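Local coordinates for protein cellulose 1,4-beta-cellobiosidase (Thermobifida fusca, PDB 4JJJ) that probably hydrolyses cellulose to cellobiose as the family 48 glycoside hydrolase catalytic part of a longer, calcium- and zinc-binding secreted enzyme, at residues A[354-362]-A[428-437]; A[273-281]-A[393-401]. The protein carries 1 engineered substitution. All blocks are in the same frame, centred on the assembly; numbering follows the deposited sequence. Where two conformers were deposited one is given.

Contact 1 (A[354-362]-A[428-437]). With ZN (zinc ion), chain T.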
loop_
_atom_site.group_PDB
_atom_site.type_symbol
_atom_site.label_atom_id
_atom_site.label_comp_id
_atom_site.label_asym_id
_atom_site.label_seq_id
_atom_site.Cartn_x
_atom_site.Cartn_y
_atom_site.Cartn_z
ATOM N N THR A 354 -19.778 -3.955 -9.032
ATOM C CA THR A 354 -19.069 -3.888 -10.335
ATOM C C THR A 354 -17.577 -4.159 -10.132
ATOM O O THR A 354 -17.010 -4.940 -10.861
ATOM C CB THR A 354 -19.301 -2.538 -10.972
ATOM O OG1 THR A 354 -20.701 -2.333 -11.133
ATOM C CG2 THR A 354 -18.628 -2.447 -12.272
ATOM N N SER A 355 -17.031 -3.548 -9.128
ATOM C CA SER A 355 -15.582 -3.767 -8.793
ATOM C C SER A 355 -15.242 -5.223 -8.421
ATOM O O SER A 355 -14.200 -5.729 -8.818
ATOM C CB SER A 355 -15.108 -2.821 -7.669
ATOM O OG SER A 355 -13.698 -2.881 -7.471
ATOM N N PHE A 356 -16.105 -5.874 -7.621
ATOM C CA PHE A 356 -15.913 -7.271 -7.257
ATOM C C PHE A 356 -15.695 -8.110 -8.525
ATOM O O PHE A 356 -14.732 -8.889 -8.657
ATOM C CB PHE A 356 -17.071 -7.729 -6.412
ATOM C CG PHE A 356 -17.065 -9.181 -6.007
ATOM C CD1 PHE A 356 -15.940 -9.778 -5.495
ATOM C CD2 PHE A 356 -18.206 -9.965 -6.065
ATOM C CE1 PHE A 356 -15.928 -11.098 -5.087
ATOM C CE2 PHE A 356 -18.236 -11.268 -5.647
ATOM C CZ PHE A 356 -17.088 -11.855 -5.156
ATOM N N ASP A 357 -16.645 -8.002 -9.441
ATOM C CA ASP A 357 -16.570 -8.689 -10.728
ATOM C C ASP A 357 -15.327 -8.281 -11.536
ATOM O O ASP A 357 -14.564 -9.168 -11.995
ATOM C CB ASP A 357 -17.830 -8.389 -11.537
ATOM C CG ASP A 357 -17.752 -8.840 -12.979
ATOM O OD1 ASP A 357 -17.495 -10.039 -13.138
ATOM O OD2 ASP A 357 -17.866 -7.944 -13.902
ATOM N N ARG A 358 -15.124 -6.975 -11.695
ATOM C CA ARG A 358 -14.045 -6.474 -12.500
ATOM C C ARG A 358 -12.637 -6.927 -11.956
ATOM O O ARG A 358 -11.742 -7.320 -12.711
ATOM C CB ARG A 358 -14.038 -4.968 -12.585
ATOM C CG ARG A 358 -13.154 -4.403 -13.690
ATOM C CD ARG A 358 -13.671 -4.657 -15.079
ATOM N NE ARG A 358 -14.976 -4.114 -15.402
ATOM C CZ ARG A 358 -15.133 -2.850 -15.849
ATOM N NH1 ARG A 358 -14.150 -2.000 -15.948
ATOM N NH2 ARG A 358 -16.319 -2.424 -16.201
ATOM N N GLN A 359 -12.515 -6.922 -10.624
ATOM C CA GLN A 359 -11.235 -7.316 -10.028
ATOM C C GLN A 359 -10.975 -8.790 -10.315
ATOM O O GLN A 359 -9.838 -9.157 -10.649
ATOM C CB GLN A 359 -11.258 -7.079 -8.528
ATOM C CG GLN A 359 -11.208 -5.606 -8.110
ATOM C CD GLN A 359 -11.034 -5.436 -6.613
ATOM O OE1 GLN A 359 -10.323 -6.171 -5.929
ATOM N NE2 GLN A 359 -11.826 -4.518 -6.090
ATOM N N LEU A 360 -11.972 -9.688 -10.221
ATOM C CA LEU A 360 -11.730 -11.057 -10.537
ATOM C C LEU A 360 -11.390 -11.253 -11.998
ATOM O O LEU A 360 -10.494 -12.109 -12.285
ATOM C CB LEU A 360 -12.946 -11.924 -10.161
ATOM C CG LEU A 360 -13.058 -12.153 -8.623
ATOM C CD1 LEU A 360 -14.523 -12.547 -8.304
ATOM C CD2 LEU A 360 -12.044 -13.208 -8.215
ATOM N N GLU A 361 -12.022 -10.557 -12.914
ATOM C CA GLU A 361 -11.643 -10.668 -14.354
ATOM C C GLU A 361 -10.204 -10.192 -14.598
ATOM O O GLU A 361 -9.464 -10.893 -15.247
ATOM C CB GLU A 361 -12.556 -9.808 -15.177
ATOM C CG GLU A 361 -13.940 -10.353 -15.277
ATOM C CD GLU A 361 -14.780 -9.648 -16.343
ATOM O OE1 GLU A 361 -14.257 -9.022 -17.257
ATOM O OE2 GLU A 361 -16.057 -9.640 -16.255
ATOM N N PHE A 362 -9.840 -9.079 -13.953
ATOM C CA PHE A 362 -8.475 -8.523 -14.038
ATOM C C PHE A 362 -7.407 -9.487 -13.566
ATOM O O PHE A 362 -6.446 -9.752 -14.264
ATOM C CB PHE A 362 -8.440 -7.261 -13.160
ATOM C CG PHE A 362 -7.177 -6.503 -13.094
ATOM C CD1 PHE A 362 -6.686 -5.806 -14.162
ATOM C CD2 PHE A 362 -6.566 -6.280 -11.849
ATOM C CE1 PHE A 362 -5.576 -4.987 -14.045
ATOM C CE2 PHE A 362 -5.454 -5.452 -11.766
ATOM C CZ PHE A 362 -4.954 -4.803 -12.830
ATOM N N LEU A 428 -11.800 -15.489 -0.058
ATOM C CA LEU A 428 -13.083 -15.517 -0.756
ATOM C C LEU A 428 -13.516 -16.930 -1.042
ATOM O O LEU A 428 -14.706 -17.305 -0.820
ATOM C CB LEU A 428 -12.993 -14.682 -2.028
ATOM C CG LEU A 428 -14.233 -14.702 -2.869
ATOM C CD1 LEU A 428 -15.353 -13.926 -2.099
ATOM C CD2 LEU A 428 -13.951 -14.054 -4.236
ATOM N N TYR A 429 -12.602 -17.714 -1.617
ATOM C CA TYR A 429 -12.874 -19.098 -1.952
ATOM C C TYR A 429 -13.307 -19.896 -0.711
ATOM O O TYR A 429 -14.307 -20.573 -0.719
ATOM C CB TYR A 429 -11.615 -19.716 -2.582
ATOM C CG TYR A 429 -11.733 -21.139 -2.955
ATOM C CD1 TYR A 429 -12.763 -21.621 -3.758
ATOM C CD2 TYR A 429 -10.841 -22.026 -2.450
ATOM C CE1 TYR A 429 -12.853 -22.964 -4.029
ATOM C CE2 TYR A 429 -10.907 -23.387 -2.717
ATOM C CZ TYR A 429 -11.922 -23.852 -3.508
ATOM O OH TYR A 429 -11.941 -25.238 -3.843
ATOM N N TYR A 430 -12.620 -19.660 0.432
ATOM C CA TYR A 430 -13.050 -20.250 1.688
ATOM C C TYR A 430 -14.476 -19.860 2.039
ATOM O O TYR A 430 -15.281 -20.748 2.450
ATOM C CB TYR A 430 -12.055 -19.891 2.765
ATOM C CG TYR A 430 -12.507 -20.166 4.171
ATOM C CD1 TYR A 430 -12.829 -21.464 4.572
ATOM C CD2 TYR A 430 -12.579 -19.143 5.077
ATOM C CE1 TYR A 430 -13.278 -21.687 5.868
ATOM C CE2 TYR A 430 -12.993 -19.390 6.413
ATOM C CZ TYR A 430 -13.359 -20.673 6.787
ATOM O OH TYR A 430 -13.727 -20.850 8.142
ATOM N N VAL A 431 -14.787 -18.580 1.971
ATOM C CA VAL A 431 -16.106 -18.068 2.399
ATOM C C VAL A 431 -17.222 -18.595 1.520
ATOM O O VAL A 431 -18.237 -19.127 2.088
ATOM C CB VAL A 431 -16.101 -16.576 2.499
ATOM C CG1 VAL A 431 -17.494 -16.063 2.785
ATOM C CG2 VAL A 431 -15.068 -16.112 3.573
ATOM N N THR A 432 -17.091 -18.478 0.211
ATOM C CA THR A 432 -18.245 -18.656 -0.691
ATOM C C THR A 432 -18.027 -19.806 -1.675
ATOM O O THR A 432 -19.008 -20.194 -2.393
ATOM C CB THR A 432 -18.534 -17.381 -1.558
ATOM O OG1 THR A 432 -17.507 -17.266 -2.557
ATOM C CG2 THR A 432 -18.674 -16.136 -0.736
ATOM N N GLY A 433 -16.807 -20.364 -1.824
ATOM C CA GLY A 433 -16.529 -21.288 -2.844
ATOM C C GLY A 433 -16.414 -20.713 -4.263
ATOM O O GLY A 433 -16.359 -21.504 -5.268
ATOM N N ASP A 434 -16.329 -19.398 -4.407
ATOM C CA ASP A 434 -16.378 -18.671 -5.681
ATOM C C ASP A 434 -15.553 -19.423 -6.754
ATOM O O ASP A 434 -14.321 -19.530 -6.638
ATOM C CB ASP A 434 -15.874 -17.234 -5.511
ATOM C CG ASP A 434 -16.170 -16.375 -6.710
ATOM O OD1 ASP A 434 -15.602 -16.645 -7.797
ATOM O OD2 ASP A 434 -16.963 -15.416 -6.503
ATOM N N ALA A 435 -16.229 -19.905 -7.770
ATOM C CA ALA A 435 -15.576 -20.711 -8.836
ATOM C C ALA A 435 -14.489 -19.925 -9.577
ATOM O O ALA A 435 -13.582 -20.541 -10.129
ATOM C CB ALA A 435 -16.606 -21.202 -9.823
ATOM N N ARG A 436 -14.651 -18.636 -9.672
ATOM C CA ARG A 436 -13.695 -17.755 -10.349
ATOM C C ARG A 436 -12.418 -17.742 -9.522
ATOM O O ARG A 436 -11.272 -17.893 -10.062
ATOM C CB ARG A 436 -14.201 -16.332 -10.567
ATOM C CG ARG A 436 -15.538 -16.325 -11.386
ATOM C CD ARG A 436 -16.253 -14.986 -11.288
ATOM N NE ARG A 436 -16.755 -14.742 -9.964
ATOM C CZ ARG A 436 -17.564 -13.729 -9.616
ATOM N NH1 ARG A 436 -17.904 -12.861 -10.547
ATOM N NH2 ARG A 436 -17.910 -13.529 -8.342
ATOM N N ALA A 437 -12.559 -17.488 -8.250
ATOM C CA ALA A 437 -11.391 -17.595 -7.325
ATOM C C ALA A 437 -10.720 -18.942 -7.388
ATOM O O ALA A 437 -9.506 -19.060 -7.432
ATOM C CB ALA A 437 -11.815 -17.277 -5.940
HETATM ZN ZN ZN T . -17.371 -10.536 -15.074
HETATM O O HOH W 1 -15.510 -11.777 -12.487
HETATM O O HOH W 2 -19.159 -10.291 -16.055
#
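The guanidinium group of Arg436 meets both Leu360 and Phe356. Methyl CD1 of Leu360 lies over one face of the guanidinium, off centre, 3.5 Å from Arg436 CZ. The Phe356 ring stands steeply to the same group, the planes 83° apart. Phe356 CE2 is 3.5 Å from Arg436 NH2. Arg436 lies far from the ring for a cation-pi pair, so any attraction is at most weak.

Asp434 fixes the rotation of the guanidinium from its own segment. Arg436 grips the carboxylate side-on in a salt bridge. Arg436 NE donates to Asp434 OD1, and Arg436 NH2 donates to Asp434 OD2 at 2.8 Å. Both bonds are nearly straight, lie in the guanidinium plane and use syn lone pairs. The bend at chi3 of Arg436 (-68°) folds the chain back toward this carboxylate.

The setting is helix-to-helix packing in the (alpha/alpha)6 barrel of family 48. Segment 354-362 belongs to helix 348-365. Segment 428-437 spans the end of helix 416-432 and the start of helix 435-450. Gly433, with positive phi, is the first residue to leave the helix. Asp434 is the N-cap of the second helix: Asp434 OD1 accepts from Ala437 N at 3.2 Å, on the anti side and well out of the carboxylate plane.

Deeper in, Leu428 puts CD2 at the edge of the Phe356 ring, 3.7 Å from Phe356 CE1. The two side chains come at each other from opposite directions.

On the outer side, Asp357 OD1 and Glu361 OE2 each bind the zinc ion at 2.0 Å, and water 2 is a third ligand. Water 1 donates to Asp357 OD1 and accepts a weak bond from Arg436 NH1 at 3.3 Å. This bridge holds for one Asp357 conformer and is doubtful for the other.

Contact 2 (A[273-281]-A[393-401]); sequences KKIGNCVGA and SQFYGMYYD
Asn277 N donates to Gly397 O at 2.9 Å, tilted 25° from the carbonyl plane, where the 273-281 loop meets a beta hairpin. Strands 394-395 and 398-401 form the hairpin, closed by a type I' turn from Phe395 to Met398. It forms one edge of a small antiparallel sheet in the family 48 fold.

Gly397 O is the main acceptor here. Water 3 also donates to it, and accepts from Cys278 N at 2.9 Å. Gln394 NE2 adds a weak bond to this carbonyl. Its stronger bond, from Gln394 NE2 to Asn277 OD1 at 2.7 Å, lies in the plane of the Gln394 amide; the two amides are turned 60° apart. An extended chain beyond CG carries the Gln394 amide across to this partner. Gly276 CA makes a C-H...O contact to Gly397 O.

The two backbones are closest at Gly276 and Gly397, their CA atoms 3.8 Å apart. A disulfide to Cys284 ties Cys278 within its own loop region. Apolar contacts lie alongside: Ile275 CG2 meets Met398 CG, and Val279 CG2 sits 4.1 Å from Tyr399 CZ.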
loop_
_atom_site.group_PDB
_atom_site.type_symbol
_atom_site.label_atom_id
_atom_site.label_comp_id
_atom_site.label_asym_id
_atom_site.label_seq_id
_atom_site.Cartn_x
_atom_site.Cartn_y
_atom_site.Cartn_z
ATOM N N LYS A 273 -10.720 11.070 -16.616
ATOM C CA LYS A 273 -10.912 10.821 -18.061
ATOM C C LYS A 273 -11.762 9.639 -18.286
ATOM O O LYS A 273 -11.784 8.650 -17.536
ATOM C CB LYS A 273 -9.624 10.521 -18.714
ATOM C CG LYS A 273 -8.576 11.576 -18.694
ATOM C CD LYS A 273 -8.805 12.732 -19.581
ATOM C CE LYS A 273 -7.476 13.302 -20.110
ATOM N NZ LYS A 273 -7.882 14.444 -20.990
ATOM N N LYS A 274 -12.435 9.627 -19.430
ATOM C CA LYS A 274 -13.132 8.435 -19.800
ATOM C C LYS A 274 -12.151 7.274 -19.946
ATOM O O LYS A 274 -11.058 7.388 -20.550
ATOM C CB LYS A 274 -13.769 8.641 -21.160
ATOM C CG LYS A 274 -14.584 7.474 -21.722
ATOM C CD LYS A 274 -15.207 7.931 -23.065
ATOM C CE LYS A 274 -16.063 6.855 -23.693
ATOM N NZ LYS A 274 -17.396 6.712 -23.039
ATOM N N ILE A 275 -12.540 6.127 -19.417
ATOM C CA ILE A 275 -11.706 4.945 -19.575
ATOM C C ILE A 275 -11.735 4.342 -20.938
ATOM O O ILE A 275 -12.819 4.150 -21.545
ATOM C CB ILE A 275 -12.097 3.827 -18.588
ATOM C CG1 ILE A 275 -12.099 4.335 -17.148
ATOM C CG2 ILE A 275 -11.225 2.596 -18.856
ATOM C CD1 ILE A 275 -10.748 4.720 -16.617
ATOM N N GLY A 276 -10.568 4.081 -21.477
ATOM C CA GLY A 276 -10.445 3.213 -22.632
ATOM C C GLY A 276 -9.850 3.934 -23.816
ATOM O O GLY A 276 -10.355 4.950 -24.211
ATOM N N ASN A 277 -8.800 3.336 -24.350
ATOM C CA ASN A 277 -8.033 3.889 -25.489
ATOM C C ASN A 277 -7.776 5.384 -25.271
ATOM O O ASN A 277 -7.953 6.251 -26.127
ATOM C CB ASN A 277 -8.790 3.573 -26.758
ATOM C CG ASN A 277 -8.984 2.048 -26.926
ATOM O OD1 ASN A 277 -8.050 1.319 -26.879
ATOM N ND2 ASN A 277 -10.222 1.586 -26.983
ATOM N N CYS A 278 -7.338 5.707 -24.043
ATOM C CA CYS A 278 -7.244 7.081 -23.599
ATOM C C CYS A 278 -5.844 7.493 -23.920
ATOM O O CYS A 278 -4.933 7.504 -23.036
ATOM C CB CYS A 278 -7.523 7.166 -22.099
ATOM S SG CYS A 278 -7.619 8.838 -21.421
ATOM N N VAL A 279 -5.652 7.958 -25.180
ATOM C CA VAL A 279 -4.317 8.204 -25.711
ATOM C C VAL A 279 -4.361 9.661 -26.196
ATOM O O VAL A 279 -5.217 9.999 -27.014
ATOM C CB VAL A 279 -3.964 7.270 -26.865
ATOM C CG1 VAL A 279 -2.638 7.618 -27.466
ATOM C CG2 VAL A 279 -3.903 5.853 -26.362
ATOM N N GLY A 280 -3.452 10.481 -25.697
ATOM C CA GLY A 280 -3.399 11.905 -26.029
ATOM C C GLY A 280 -4.134 12.693 -24.957
ATOM O O GLY A 280 -5.358 12.670 -24.872
ATOM N N ALA A 281 -3.392 13.392 -24.110
ATOM C CA ALA A 281 -4.001 14.114 -23.069
ATOM C C ALA A 281 -5.033 15.162 -23.517
ATOM O O ALA A 281 -6.052 15.281 -22.894
ATOM C CB ALA A 281 -2.974 14.715 -22.158
ATOM N N SER A 393 -1.218 -5.508 -25.138
ATOM C CA SER A 393 -2.433 -6.083 -24.567
ATOM C C SER A 393 -3.339 -5.064 -23.869
ATOM O O SER A 393 -2.887 -4.127 -23.211
ATOM C CB SER A 393 -2.050 -7.192 -23.550
ATOM O OG SER A 393 -3.157 -7.960 -23.194
ATOM N N GLN A 394 -4.649 -5.317 -23.873
ATOM C CA GLN A 394 -5.604 -4.430 -23.220
ATOM C C GLN A 394 -6.579 -5.184 -22.307
ATOM O O GLN A 394 -6.850 -6.398 -22.493
ATOM C CB GLN A 394 -6.365 -3.622 -24.216
ATOM C CG GLN A 394 -5.495 -2.600 -24.917
ATOM C CD GLN A 394 -6.307 -1.760 -25.869
ATOM O OE1 GLN A 394 -6.654 -2.261 -26.922
ATOM N NE2 GLN A 394 -6.657 -0.562 -25.509
ATOM N N PHE A 395 -7.114 -4.449 -21.368
ATOM C CA PHE A 395 -8.160 -4.947 -20.440
ATOM C C PHE A 395 -9.110 -3.742 -20.335
ATOM O O PHE A 395 -8.794 -2.709 -19.746
ATOM C CB PHE A 395 -7.555 -5.311 -19.098
ATOM C CG PHE A 395 -8.578 -5.724 -18.083
ATOM C CD1 PHE A 395 -9.016 -6.966 -18.031
ATOM C CD2 PHE A 395 -9.013 -4.847 -17.109
ATOM C CE1 PHE A 395 -9.950 -7.392 -17.059
ATOM C CE2 PHE A 395 -9.962 -5.152 -16.169
ATOM C CZ PHE A 395 -10.420 -6.484 -16.138
ATOM N N TYR A 396 -10.340 -3.885 -20.848
ATOM C CA TYR A 396 -11.332 -2.844 -20.822
ATOM C C TYR A 396 -10.779 -1.516 -21.343
ATOM O O TYR A 396 -11.011 -0.443 -20.770
ATOM C CB TYR A 396 -12.037 -2.753 -19.451
ATOM C CG TYR A 396 -12.955 -3.866 -19.089
ATOM C CD1 TYR A 396 -14.294 -3.693 -19.240
ATOM C CD2 TYR A 396 -12.508 -5.093 -18.653
ATOM C CE1 TYR A 396 -15.151 -4.725 -18.973
ATOM C CE2 TYR A 396 -13.337 -6.126 -18.384
ATOM C CZ TYR A 396 -14.668 -5.945 -18.585
ATOM O OH TYR A 396 -15.529 -6.970 -18.215
ATOM N N GLY A 397 -9.982 -1.631 -22.366
ATOM C CA GLY A 397 -9.396 -0.438 -23.012
ATOM C C GLY A 397 -8.168 0.169 -22.326
ATOM O O GLY A 397 -7.617 1.163 -22.834
ATOM N N MET A 398 -7.832 -0.331 -21.162
ATOM C CA MET A 398 -6.578 -0.002 -20.490
ATOM C C MET A 398 -5.447 -0.874 -20.981
ATOM O O MET A 398 -5.677 -1.933 -21.611
ATOM C CB MET A 398 -6.801 -0.102 -18.950
ATOM C CG MET A 398 -7.763 0.862 -18.452
ATOM S SD MET A 398 -7.605 1.068 -16.634
ATOM C CE MET A 398 -8.091 -0.607 -16.184
ATOM N N TYR A 399 -4.208 -0.412 -20.733
ATOM C CA TYR A 399 -3.074 -1.032 -21.295
ATOM C C TYR A 399 -2.296 -1.848 -20.329
ATOM O O TYR A 399 -1.945 -1.318 -19.258
ATOM C CB TYR A 399 -2.153 0.043 -21.904
ATOM C CG TYR A 399 -2.874 0.761 -23.064
ATOM C CD1 TYR A 399 -2.969 0.152 -24.270
ATOM C CD2 TYR A 399 -3.488 1.966 -22.846
ATOM C CE1 TYR A 399 -3.682 0.764 -25.308
ATOM C CE2 TYR A 399 -4.193 2.579 -23.870
ATOM C CZ TYR A 399 -4.250 1.955 -25.084
ATOM O OH TYR A 399 -4.989 2.516 -26.149
ATOM N N TYR A 400 -1.898 -3.063 -20.693
ATOM C CA TYR A 400 -1.086 -3.924 -19.820
ATOM C C TYR A 400 0.215 -3.262 -19.425
ATOM O O TYR A 400 0.949 -2.750 -20.257
ATOM C CB TYR A 400 -0.792 -5.275 -20.512
ATOM C CG TYR A 400 0.207 -6.089 -19.739
ATOM C CD1 TYR A 400 -0.131 -6.592 -18.492
ATOM C CD2 TYR A 400 1.452 -6.366 -20.205
ATOM C CE1 TYR A 400 0.756 -7.286 -17.714
ATOM C CE2 TYR A 400 2.342 -7.113 -19.513
ATOM C CZ TYR A 400 2.053 -7.578 -18.199
ATOM O OH TYR A 400 2.945 -8.316 -17.425
ATOM N N ASP A 401 0.524 -3.239 -18.135
ATOM C CA ASP A 401 1.740 -2.676 -17.586
ATOM C C ASP A 401 2.373 -3.730 -16.659
ATOM O O ASP A 401 1.829 -4.110 -15.650
ATOM C CB ASP A 401 1.561 -1.364 -16.820
ATOM C CG ASP A 401 2.850 -0.593 -16.625
ATOM O OD1 ASP A 401 3.924 -1.233 -16.606
ATOM O OD2 ASP A 401 2.734 0.671 -16.533
HETATM O O HOH W 3 -6.694 3.697 -22.019
#

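Both contacts are partly buried and lie about one radius of gyration from the centre of the chain. Contact 1 has more buried touching residues, 4 of 7 against 3 of 10. Its helices meet through an apolar patch and the Arg436 guanidinium; no hydrogen bond runs directly between them. The zinc ion takes its protein ligands from 354-362 alone, and the salt bridge orients Arg436 from its own side. Contact 2 instead joins a loop to a hairpin through backbone and amide hydrogen bonds. Helix 348-365 links the two: Glu361 OE1 and Tyr396 OH are 2.6 Å apart, a probable hydrogen bond, so the hairpin touches a zinc ligand. Phe395 packs on Glu361 and Phe362.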